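VP24 (White spot syndrome virus, PDB 5HLJ) serves as a major structural protein of the viral envelope, probably anchored in the membrane by a transmembrane helix. Local coordinates at residues R103-L116 with H161-L174. Sequence-based numbering, arbitrary orientation.
Sequences RDITVDSVSLSPGL and HYLLSMRFSPGNDL
Strands 105-114 and 161-170 pair antiparallel, their backbone ladder running from T106–S169, bonded both ways (T106 N to S169 O 2.8 Å), through S111–S165 and S113–L163 to a last bond from G115 N to H161 O. D108 and S109 together face R167: D108 N donates to R167 O and S109 O accepts from R167 N, a beta bulge made by the near-helical backbone of D108 (psi -41°).

At the bulge the CB of D108 points toward the partner strand, and the S169 hydroxyl donates to OD2 of its carboxylate on the syn side (OG–OD2 2.5 Å). The extended R167 reaches the same oxygen only through a long salt bridge (NE–OD2 3.7 Å). Past the strand ends, N172 ND2 meets D104 OD1 on the anti side (2.7 Å), with carboxylate and amide planes 63° apart; K138 and K139 N also bind this carboxylate. With chi1 at -58° the T106 hydroxyl stands beside its own backbone N, from where OG1 donates to G171 O (2.8 Å) and accepts from a water that also bonds D173 O.

Apolar contacts line one face: V107 CG2 lies alongside F168 (CE1 3.8 Å), V110 beside M166, and L112 CD2 against L164 CD1 (3.8 Å). At the far end P114 CB packs on Y162 CE2.

Within the sheet, 135-137 flanks 105-114 and 19-28 flanks 161-170; strand 68-72 lies against M166 and F168. The other face meets neighbouring subunits: S113 bonds F132 N of the second, and R167 approaches its counterparts in both others.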
loop_
_atom_site.group_PDB
_atom_site.type_symbol
_atom_site.label_atom_id
_atom_site.label_comp_id
_atom_site.label_asym_id
_atom_site.label_seq_id
_atom_site.Cartn_x
_atom_site.Cartn_y
_atom_site.Cartn_z
ATOM N N ARG A 103 14.496 4.554 -19.818
ATOM C CA ARG A 103 13.971 3.200 -19.635
ATOM C C ARG A 103 12.466 3.138 -19.469
ATOM O O ARG A 103 11.833 4.095 -19.041
ATOM C CB ARG A 103 14.615 2.526 -18.430
ATOM C CG ARG A 103 15.917 1.851 -18.755
ATOM C CD ARG A 103 16.401 0.971 -17.615
ATOM N NE ARG A 103 15.432 -0.025 -17.158
ATOM C CZ ARG A 103 15.764 -1.066 -16.397
ATOM N NH1 ARG A 103 17.023 -1.230 -16.021
ATOM N NH2 ARG A 103 14.851 -1.950 -16.015
ATOM N N ASP A 104 11.914 1.988 -19.832
ATOM C CA ASP A 104 10.553 1.638 -19.470
ATOM C C ASP A 104 10.362 1.723 -17.953
ATOM O O ASP A 104 11.269 1.396 -17.183
ATOM C CB ASP A 104 10.223 0.233 -19.961
ATOM C CG ASP A 104 10.018 0.170 -21.471
ATOM O OD1 ASP A 104 9.811 -0.949 -21.989
ATOM O OD2 ASP A 104 10.018 1.231 -22.136
ATOM N N ILE A 105 9.184 2.176 -17.541
ATOM C CA ILE A 105 8.811 2.264 -16.135
ATOM C C ILE A 105 7.513 1.513 -15.902
ATOM O O ILE A 105 6.577 1.660 -16.684
ATOM C CB ILE A 105 8.616 3.717 -15.696
ATOM C CG1 ILE A 105 9.921 4.499 -15.847
ATOM C CG2 ILE A 105 8.071 3.776 -14.280
ATOM C CD1 ILE A 105 9.734 5.971 -15.669
ATOM N N THR A 106 7.445 0.703 -14.851
ATOM C CA THR A 106 6.172 0.099 -14.473
ATOM C C THR A 106 5.575 0.864 -13.289
ATOM O O THR A 106 6.265 1.158 -12.302
ATOM C CB THR A 106 6.305 -1.412 -14.115
ATOM O OG1 THR A 106 6.866 -2.134 -15.224
ATOM C CG2 THR A 106 4.926 -2.023 -13.785
ATOM N N VAL A 107 4.306 1.230 -13.403
ATOM C CA VAL A 107 3.580 1.703 -12.237
ATOM C C VAL A 107 2.975 0.477 -11.552
ATOM O O VAL A 107 2.052 -0.134 -12.073
ATOM C CB VAL A 107 2.500 2.743 -12.609
ATOM C CG1 VAL A 107 1.855 3.326 -11.351
ATOM C CG2 VAL A 107 3.129 3.864 -13.425
ATOM N N ASP A 108 3.537 0.120 -10.396
ATOM C CA ASP A 108 3.237 -1.134 -9.701
ATOM C C ASP A 108 1.936 -1.117 -8.945
ATOM O O ASP A 108 1.212 -2.112 -8.913
ATOM C CB ASP A 108 4.340 -1.460 -8.699
ATOM C CG ASP A 108 5.597 -1.900 -9.351
ATOM O OD1 ASP A 108 5.531 -2.806 -10.212
ATOM O OD2 ASP A 108 6.653 -1.332 -9.005
ATOM N N SER A 109 1.665 0.008 -8.294
ATOM C CA SER A 109 0.529 0.088 -7.395
ATOM C C SER A 109 0.186 1.520 -7.127
ATOM O O SER A 109 0.994 2.419 -7.355
ATOM C CB SER A 109 0.822 -0.642 -6.079
ATOM O OG SER A 109 2.023 -0.174 -5.499
ATOM N N VAL A 110 -1.032 1.748 -6.673
ATOM C CA VAL A 110 -1.411 3.077 -6.247
ATOM C C VAL A 110 -2.147 2.976 -4.926
ATOM O O VAL A 110 -2.685 1.928 -4.589
ATOM C CB VAL A 110 -2.308 3.805 -7.282
ATOM C CG1 VAL A 110 -1.696 3.742 -8.667
ATOM C CG2 VAL A 110 -3.687 3.220 -7.294
ATOM N N SER A 111 -2.167 4.067 -4.175
ATOM C CA SER A 111 -3.034 4.152 -3.017
ATOM C C SER A 111 -3.501 5.585 -2.867
ATOM O O SER A 111 -2.906 6.500 -3.429
ATOM C CB SER A 111 -2.332 3.644 -1.748
ATOM O OG SER A 111 -1.094 4.290 -1.550
ATOM N N LEU A 112 -4.600 5.759 -2.143
ATOM C CA LEU A 112 -5.208 7.056 -1.937
ATOM C C LEU A 112 -5.418 7.315 -0.471
ATOM O O LEU A 112 -5.764 6.417 0.294
ATOM C CB LEU A 112 -6.581 7.166 -2.618
ATOM C CG LEU A 112 -6.825 7.313 -4.111
ATOM C CD1 LEU A 112 -8.318 7.529 -4.268
ATOM C CD2 LEU A 112 -6.045 8.473 -4.722
ATOM N N SER A 113 -5.260 8.570 -0.102
ATOM C CA SER A 113 -5.706 9.052 1.175
ATOM C C SER A 113 -6.549 10.290 0.894
ATOM O O SER A 113 -6.192 11.082 0.025
ATOM C CB SER A 113 -4.516 9.375 2.077
ATOM O OG SER A 113 -4.908 10.197 3.169
ATOM N N PRO A 114 -7.668 10.462 1.611
ATOM C CA PRO A 114 -8.334 11.771 1.541
ATOM C C PRO A 114 -7.388 12.845 2.048
ATOM O O PRO A 114 -6.556 12.531 2.906
ATOM C CB PRO A 114 -9.541 11.616 2.469
ATOM C CG PRO A 114 -9.130 10.516 3.440
ATOM C CD PRO A 114 -8.289 9.571 2.608
ATOM N N GLY A 115 -7.468 14.053 1.500
ATOM C CA GLY A 115 -6.759 15.195 2.054
ATOM C C GLY A 115 -7.597 15.820 3.166
ATOM O O GLY A 115 -8.731 15.395 3.405
ATOM N N LEU A 116 -7.043 16.810 3.865
ATOM C CA LEU A 116 -7.788 17.518 4.904
ATOM C C LEU A 116 -8.804 18.439 4.249
ATOM O O LEU A 116 -8.543 18.981 3.178
ATOM C CB LEU A 116 -6.844 18.317 5.810
ATOM C CG LEU A 116 -5.906 17.474 6.678
ATOM C CD1 LEU A 116 -4.836 18.344 7.319
ATOM C CD2 LEU A 116 -6.680 16.675 7.730
ATOM N N HIS A 161 -11.045 16.166 -2.087
ATOM C CA HIS A 161 -9.597 16.300 -2.072
ATOM C C HIS A 161 -8.869 15.008 -1.698
ATOM O O HIS A 161 -9.123 14.448 -0.637
ATOM C CB HIS A 161 -9.195 17.409 -1.107
ATOM C CG HIS A 161 -7.788 17.880 -1.295
ATOM N ND1 HIS A 161 -7.303 18.297 -2.518
ATOM C CD2 HIS A 161 -6.762 18.008 -0.418
ATOM C CE1 HIS A 161 -6.044 18.671 -2.383
ATOM N NE2 HIS A 161 -5.689 18.500 -1.118
ATOM N N TYR A 162 -7.967 14.543 -2.567
ATOM C CA TYR A 162 -7.245 13.297 -2.313
ATOM C C TYR A 162 -5.744 13.400 -2.552
ATOM O O TYR A 162 -5.270 14.255 -3.304
ATOM C CB TYR A 162 -7.838 12.152 -3.161
ATOM C CG TYR A 162 -9.110 11.667 -2.527
ATOM C CD1 TYR A 162 -10.339 12.316 -2.762
ATOM C CD2 TYR A 162 -9.092 10.607 -1.638
ATOM C CE1 TYR A 162 -11.513 11.895 -2.123
ATOM C CE2 TYR A 162 -10.241 10.184 -1.007
ATOM C CZ TYR A 162 -11.450 10.828 -1.247
ATOM O OH TYR A 162 -12.568 10.368 -0.594
ATOM N N LEU A 163 -5.010 12.522 -1.873
ATOM C CA LEU A 163 -3.563 12.394 -2.023
ATOM C C LEU A 163 -3.296 11.073 -2.696
ATOM O O LEU A 163 -3.825 10.048 -2.281
ATOM C CB LEU A 163 -2.860 12.461 -0.671
ATOM C CG LEU A 163 -3.289 13.638 0.208
ATOM C CD1 LEU A 163 -2.670 13.569 1.614
ATOM C CD2 LEU A 163 -2.899 14.928 -0.499
ATOM N N LEU A 164 -2.490 11.102 -3.748
ATOM C CA LEU A 164 -2.255 9.926 -4.559
ATOM C C LEU A 164 -0.821 9.438 -4.401
ATOM O O LEU A 164 0.121 10.203 -4.568
ATOM C CB LEU A 164 -2.547 10.248 -6.028
ATOM C CG LEU A 164 -2.151 9.225 -7.105
ATOM C CD1 LEU A 164 -3.000 7.954 -7.013
ATOM C CD2 LEU A 164 -2.257 9.851 -8.505
ATOM N N SER A 165 -0.662 8.166 -4.067
ATOM C CA SER A 165 0.651 7.549 -4.052
ATOM C C SER A 165 0.799 6.565 -5.197
ATOM O O SER A 165 -0.013 5.656 -5.341
ATOM C CB SER A 165 0.912 6.831 -2.728
ATOM O OG SER A 165 1.261 7.744 -1.712
ATOM N N MET A 166 1.832 6.745 -6.007
ATOM C CA MET A 166 2.135 5.776 -7.059
ATOM C C MET A 166 3.526 5.203 -6.850
ATOM O O MET A 166 4.463 5.942 -6.563
ATOM C CB MET A 166 2.048 6.415 -8.449
ATOM C CG MET A 166 0.713 7.050 -8.763
ATOM S SD MET A 166 0.577 7.603 -10.484
ATOM C CE MET A 166 1.678 9.019 -10.492
ATOM N N ARG A 167 3.676 3.895 -7.011
ATOM C CA ARG A 167 5.008 3.324 -6.983
ATOM C C ARG A 167 5.534 3.099 -8.389
ATOM O O ARG A 167 4.915 2.408 -9.189
ATOM C CB ARG A 167 5.041 2.011 -6.192
ATOM C CG ARG A 167 6.450 1.417 -6.144
ATOM C CD ARG A 167 6.551 0.191 -5.238
ATOM N NE ARG A 167 7.722 -0.634 -5.561
ATOM C CZ ARG A 167 8.598 -1.086 -4.659
ATOM N NH1 ARG A 167 8.453 -0.780 -3.365
ATOM N NH2 ARG A 167 9.627 -1.846 -5.044
ATOM N N PHE A 168 6.680 3.707 -8.681
ATOM C CA PHE A 168 7.391 3.508 -9.937
ATOM C C PHE A 168 8.502 2.482 -9.770
ATOM O O PHE A 168 9.221 2.497 -8.768
ATOM C CB PHE A 168 8.015 4.822 -10.444
ATOM C CG PHE A 168 7.025 5.816 -10.983
ATOM C CD1 PHE A 168 5.660 5.634 -10.823
ATOM C CD2 PHE A 168 7.472 6.951 -11.652
ATOM C CE1 PHE A 168 4.748 6.580 -11.318
ATOM C CE2 PHE A 168 6.584 7.886 -12.157
ATOM C CZ PHE A 168 5.211 7.700 -11.989
ATOM N N SER A 169 8.678 1.616 -10.762
ATOM C CA SER A 169 9.834 0.727 -10.765
ATOM C C SER A 169 10.381 0.550 -12.185
ATOM O O SER A 169 9.665 0.754 -13.159
ATOM C CB SER A 169 9.473 -0.624 -10.122
ATOM O OG SER A 169 8.413 -1.251 -10.809
ATOM N N PRO A 170 11.666 0.193 -12.304
ATOM C CA PRO A 170 12.270 0.075 -13.634
ATOM C C PRO A 170 11.781 -1.136 -14.401
ATOM O O PRO A 170 11.511 -2.169 -13.799
ATOM C CB PRO A 170 13.772 -0.065 -13.331
ATOM C CG PRO A 170 13.932 0.315 -11.889
ATOM C CD PRO A 170 12.651 -0.040 -11.232
ATOM N N GLY A 171 11.679 -1.017 -15.721
ATOM C CA GLY A 171 11.469 -2.186 -16.552
ATOM C C GLY A 171 10.015 -2.386 -16.907
ATOM O O GLY A 171 9.163 -1.529 -16.633
ATOM N N ASN A 172 9.726 -3.532 -17.512
ATOM C CA ASN A 172 8.427 -3.769 -18.108
ATOM C C ASN A 172 7.927 -5.198 -17.887
ATOM O O ASN A 172 6.913 -5.595 -18.462
ATOM C CB ASN A 172 8.493 -3.451 -19.603
ATOM C CG ASN A 172 9.621 -4.195 -20.304
ATOM O OD1 ASN A 172 9.787 -5.398 -20.125
ATOM N ND2 ASN A 172 10.423 -3.468 -21.081
ATOM N N ASP A 173 8.634 -5.958 -17.050
ATOM C CA ASP A 173 8.263 -7.351 -16.784
ATOM C C ASP A 173 6.942 -7.467 -16.031
ATOM O O ASP A 173 6.735 -6.822 -14.999
ATOM C CB ASP A 173 9.364 -8.070 -15.990
ATOM C CG ASP A 173 10.568 -8.424 -16.843
ATOM O OD1 ASP A 173 10.382 -8.994 -17.945
ATOM O OD2 ASP A 173 11.704 -8.129 -16.402
ATOM N N LEU A 174 6.051 -8.292 -16.565
ATOM C CA LEU A 174 4.742 -8.526 -15.960
ATOM C C LEU A 174 4.442 -10.021 -15.918
ATOM O O LEU A 174 5.050 -10.820 -16.649
ATOM C CB LEU A 174 3.644 -7.808 -16.739
ATOM C CG LEU A 174 3.669 -6.279 -16.803
ATOM C CD1 LEU A 174 2.631 -5.799 -17.806
ATOM C CD2 LEU A 174 3.419 -5.663 -15.429
HETATM O O HOH W 1 7.765 -4.538 -14.230
#